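Long-range contact in polymerase cofactor VP35 (Reston ebolavirus, PDB 3L2A), which is thought to counter the host interferon response through its RNA-binding interferon inhibitory domain and serves as a cofactor of the viral RNA polymerase: residues I109-F117 and D121-I129. Residues are numbered along the deposited sequence; the frame is centred on the assembly and turned at random. Where two conformers were deposited one is given.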
loop_
_atom_site.group_PDB
_atom_site.type_symbol
_atom_site.label_atom_id
_atom_site.label_comp_id
_atom_site.label_asym_id
_atom_site.label_seq_id
_atom_site.Cartn_x
_atom_site.Cartn_y
_atom_site.Cartn_z
ATOM N N ILE A 109 -5.444 -7.532 -0.469
ATOM C CA ILE A 109 -4.820 -6.361 0.161
ATOM C C ILE A 109 -5.179 -6.252 1.654
ATOM O O ILE A 109 -4.313 -5.926 2.454
ATOM C CB ILE A 109 -5.154 -5.068 -0.602
ATOM C CG1 ILE A 109 -4.628 -5.166 -2.045
ATOM C CG2 ILE A 109 -4.569 -3.840 0.113
ATOM C CD1 ILE A 109 -5.098 -4.052 -2.945
ATOM N N ASP A 110 -6.438 -6.526 2.026
ATOM C CA ASP A 110 -6.862 -6.368 3.435
ATOM C C ASP A 110 -6.279 -7.421 4.387
ATOM O O ASP A 110 -6.372 -7.283 5.615
ATOM C CB ASP A 110 -8.392 -6.208 3.576
ATOM C CG ASP A 110 -9.149 -7.528 3.523
ATOM O OD1 ASP A 110 -10.357 -7.521 3.871
ATOM O OD2 ASP A 110 -8.573 -8.556 3.122
ATOM N N ARG A 111 -5.650 -8.447 3.821
ATOM C CA ARG A 111 -4.915 -9.431 4.614
ATOM C C ARG A 111 -3.408 -9.137 4.678
ATOM O O ARG A 111 -2.648 -9.906 5.250
ATOM C CB ARG A 111 -5.169 -10.841 4.104
ATOM C CG ARG A 111 -6.616 -11.257 4.223
ATOM C CD ARG A 111 -6.782 -12.713 3.855
ATOM N NE ARG A 111 -8.160 -13.160 4.022
ATOM C CZ ARG A 111 -8.547 -14.431 3.945
ATOM N NH1 ARG A 111 -7.653 -15.385 3.707
ATOM N NH2 ARG A 111 -9.824 -14.750 4.111
ATOM N N GLY A 112 -2.984 -8.005 4.115
ATOM C CA GLY A 112 -1.597 -7.560 4.268
ATOM C C GLY A 112 -0.755 -7.670 2.998
ATOM O O GLY A 112 0.403 -7.297 2.999
ATOM N N TRP A 113 -1.343 -8.157 1.908
ATOM C CA TRP A 113 -0.604 -8.325 0.653
ATOM C C TRP A 113 -0.592 -7.007 -0.087
ATOM O O TRP A 113 -1.625 -6.541 -0.610
ATOM C CB TRP A 113 -1.244 -9.417 -0.201
ATOM C CG TRP A 113 -1.167 -10.762 0.462
ATOM C CD1 TRP A 113 -2.146 -11.382 1.200
ATOM C CD2 TRP A 113 -0.043 -11.640 0.465
ATOM N NE1 TRP A 113 -1.697 -12.605 1.644
ATOM C CE2 TRP A 113 -0.407 -12.786 1.216
ATOM C CE3 TRP A 113 1.244 -11.576 -0.099
ATOM C CZ2 TRP A 113 0.481 -13.862 1.435
ATOM C CZ3 TRP A 113 2.127 -12.659 0.109
ATOM C CH2 TRP A 113 1.735 -13.777 0.868
ATOM N N VAL A 114 0.563 -6.373 -0.104
ATOM C CA VAL A 114 0.688 -5.048 -0.671
ATOM C C VAL A 114 0.710 -5.053 -2.205
ATOM O O VAL A 114 0.020 -4.269 -2.866
ATOM C CB VAL A 114 1.942 -4.329 -0.090
ATOM C CG1 VAL A 114 2.108 -2.913 -0.689
ATOM C CG2 VAL A 114 1.843 -4.259 1.437
ATOM N N CYS A 115 1.547 -5.909 -2.773
ATOM C CA CYS A 115 1.686 -5.982 -4.204
ATOM C C CYS A 115 2.352 -7.308 -4.490
ATOM O O CYS A 115 2.781 -8.002 -3.562
ATOM C CB CYS A 115 2.515 -4.808 -4.731
ATOM S SG CYS A 115 4.241 -4.753 -4.114
ATOM N N LEU A 116 2.409 -7.654 -5.764
ATOM C CA LEU A 116 3.042 -8.898 -6.193
ATOM C C LEU A 116 4.141 -8.535 -7.156
ATOM O O LEU A 116 3.903 -7.841 -8.131
ATOM C CB LEU A 116 2.021 -9.772 -6.900
ATOM C CG LEU A 116 0.702 -10.011 -6.173
ATOM C CD1 LEU A 116 -0.202 -10.858 -7.029
ATOM C CD2 LEU A 116 0.931 -10.689 -4.839
ATOM N N PHE A 117 5.359 -8.978 -6.856
ATOM C CA PHE A 117 6.484 -8.707 -7.723
ATOM C C PHE A 117 6.633 -9.922 -8.607
ATOM O O PHE A 117 6.956 -11.001 -8.114
ATOM C CB PHE A 117 7.762 -8.510 -6.915
ATOM C CG PHE A 117 7.781 -7.248 -6.101
ATOM C CD1 PHE A 117 7.720 -7.307 -4.716
ATOM C CD2 PHE A 117 7.872 -6.000 -6.729
ATOM C CE1 PHE A 117 7.767 -6.154 -3.943
ATOM C CE2 PHE A 117 7.916 -4.820 -5.967
ATOM C CZ PHE A 117 7.862 -4.902 -4.568
ATOM N N ASP A 121 11.799 -15.512 -13.922
ATOM C CA ASP A 121 11.626 -16.972 -13.924
ATOM C C ASP A 121 10.167 -17.425 -13.860
ATOM O O ASP A 121 9.871 -18.624 -13.852
ATOM C CB ASP A 121 12.471 -17.638 -12.826
ATOM C CG ASP A 121 11.982 -17.328 -11.425
ATOM O OD1 ASP A 121 11.352 -16.271 -11.219
ATOM O OD2 ASP A 121 12.252 -18.152 -10.523
ATOM N N GLY A 122 9.264 -16.450 -13.832
ATOM C CA GLY A 122 7.826 -16.702 -13.857
ATOM C C GLY A 122 7.259 -16.718 -12.453
ATOM O O GLY A 122 6.039 -16.689 -12.265
ATOM N N LYS A 123 8.152 -16.762 -11.471
ATOM C CA LYS A 123 7.763 -16.804 -10.066
ATOM C C LYS A 123 7.343 -15.423 -9.580
ATOM O O LYS A 123 7.709 -14.385 -10.177
ATOM C CB LYS A 123 8.870 -17.405 -9.196
ATOM C CG LYS A 123 8.950 -18.921 -9.289
ATOM C CD LYS A 123 10.125 -19.471 -8.512
ATOM C CE LYS A 123 10.393 -20.924 -8.874
ATOM N NZ LYS A 123 9.313 -21.845 -8.410
ATOM N N THR A 124 6.559 -15.402 -8.510
ATOM C CA THR A 124 6.007 -14.156 -7.990
ATOM C C THR A 124 6.075 -14.112 -6.466
ATOM O O THR A 124 5.574 -15.017 -5.784
ATOM C CB THR A 124 4.562 -13.928 -8.512
ATOM O OG1 THR A 124 4.617 -13.471 -9.870
ATOM C CG2 THR A 124 3.821 -12.895 -7.671
ATOM N N LEU A 125 6.714 -13.060 -5.950
ATOM C CA LEU A 125 6.896 -12.867 -4.524
ATOM C C LEU A 125 5.932 -11.796 -4.119
ATOM O O LEU A 125 5.946 -10.708 -4.697
ATOM C CB LEU A 125 8.308 -12.381 -4.206
ATOM C CG LEU A 125 9.446 -13.399 -4.188
ATOM C CD1 LEU A 125 10.789 -12.678 -4.165
ATOM C CD2 LEU A 125 9.319 -14.327 -2.993
ATOM N N GLY A 126 5.092 -12.088 -3.135
ATOM C CA GLY A 126 4.164 -11.069 -2.639
ATOM C C GLY A 126 4.866 -10.299 -1.532
ATOM O O GLY A 126 5.649 -10.873 -0.773
ATOM N N LEU A 127 4.587 -9.003 -1.451
ATOM C CA LEU A 127 5.060 -8.179 -0.360
ATOM C C LEU A 127 3.964 -8.162 0.682
ATOM O O LEU A 127 2.817 -7.847 0.378
ATOM C CB LEU A 127 5.278 -6.757 -0.869
ATOM C CG LEU A 127 5.758 -5.723 0.131
ATOM C CD1 LEU A 127 7.135 -6.122 0.627
ATOM C CD2 LEU A 127 5.798 -4.359 -0.530
ATOM N N LYS A 128 4.325 -8.504 1.909
ATOM C CA LYS A 128 3.325 -8.808 2.917
ATOM C C LYS A 128 3.660 -8.093 4.211
ATOM O O LYS A 128 4.782 -8.186 4.708
ATOM C CB LYS A 128 3.283 -10.339 3.091
ATOM C CG LYS A 128 2.398 -10.918 4.198
ATOM C CD LYS A 128 0.919 -10.844 3.881
ATOM C CE LYS A 128 0.119 -11.831 4.763
ATOM N NZ LYS A 128 -0.059 -11.376 6.178
ATOM N N ILE A 129 2.681 -7.401 4.776
ATOM C CA ILE A 129 2.824 -6.887 6.150
ATOM C C ILE A 129 1.844 -7.560 7.100
ATOM O O ILE A 129 1.871 -7.346 8.317
ATOM C CB ILE A 129 2.585 -5.381 6.214
ATOM C CG1 ILE A 129 1.242 -5.036 5.557
ATOM C CG2 ILE A 129 3.745 -4.663 5.551
ATOM C CD1 ILE A 129 0.725 -3.674 5.869
ATOM O OXT ILE A 129 0.963 -8.289 6.674
#
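Strands 113-117 and 124-128 run antiparallel, 163° between their directions, with W113 facing K128 and F117 facing L125. F117 and L125 form a hydrogen-bonded pair, and F117 N lies 2.8 Å from L125 O. Toward the chain end, I129 N gives a bond to G112 O (2.9 Å). Between these, V114 and C115 both lie opposite L127. V114 N donates to L127 O (2.7 Å), and L127 N donates to C115 O (3.0 Å). V114 has helix-like backbone angles, as the first residue of a classic beta bulge does.

K128 lies over one face of the W113 indole. Its CD sits 3.6 Å from the centroid of the five-membered ring, a CH-pi contact. G126 CA meets the ring edge, 3.8 Å from W113 CZ3. The bend at chi2 (73°) lays K128 CD over the indole; a second bend, at chi4, turns NZ back. K128 NZ then hydrogen-bonds R111 O (3.1 Å), nearly in line with the C=O bond. NZ also makes a salt bridge with the terminal carboxylate at I129 OXT. Its cation-pi pull on the indole is weak at best.

The two strands form a beta hairpin in the middle of the four-stranded mixed sheet of the interferon inhibitory domain. Strand 83-85 flanks L116 on one side, and strand 100-102 flanks G126 on the other.

On the face opposite W113, L127 is the central apolar residue. Its CG is anti to the backbone N (chi1 179°), and the side chain lies beside V114. Its CD2 touches V114 CB and C115 SG, the latter at 3.9 Å. L127 CB meets the F117 ring obliquely at CE1, and C115 SG sits over one face, offset toward the rim. L127 also touches Q30 of helix 27-41, and I129 packs on A27 and F28 there.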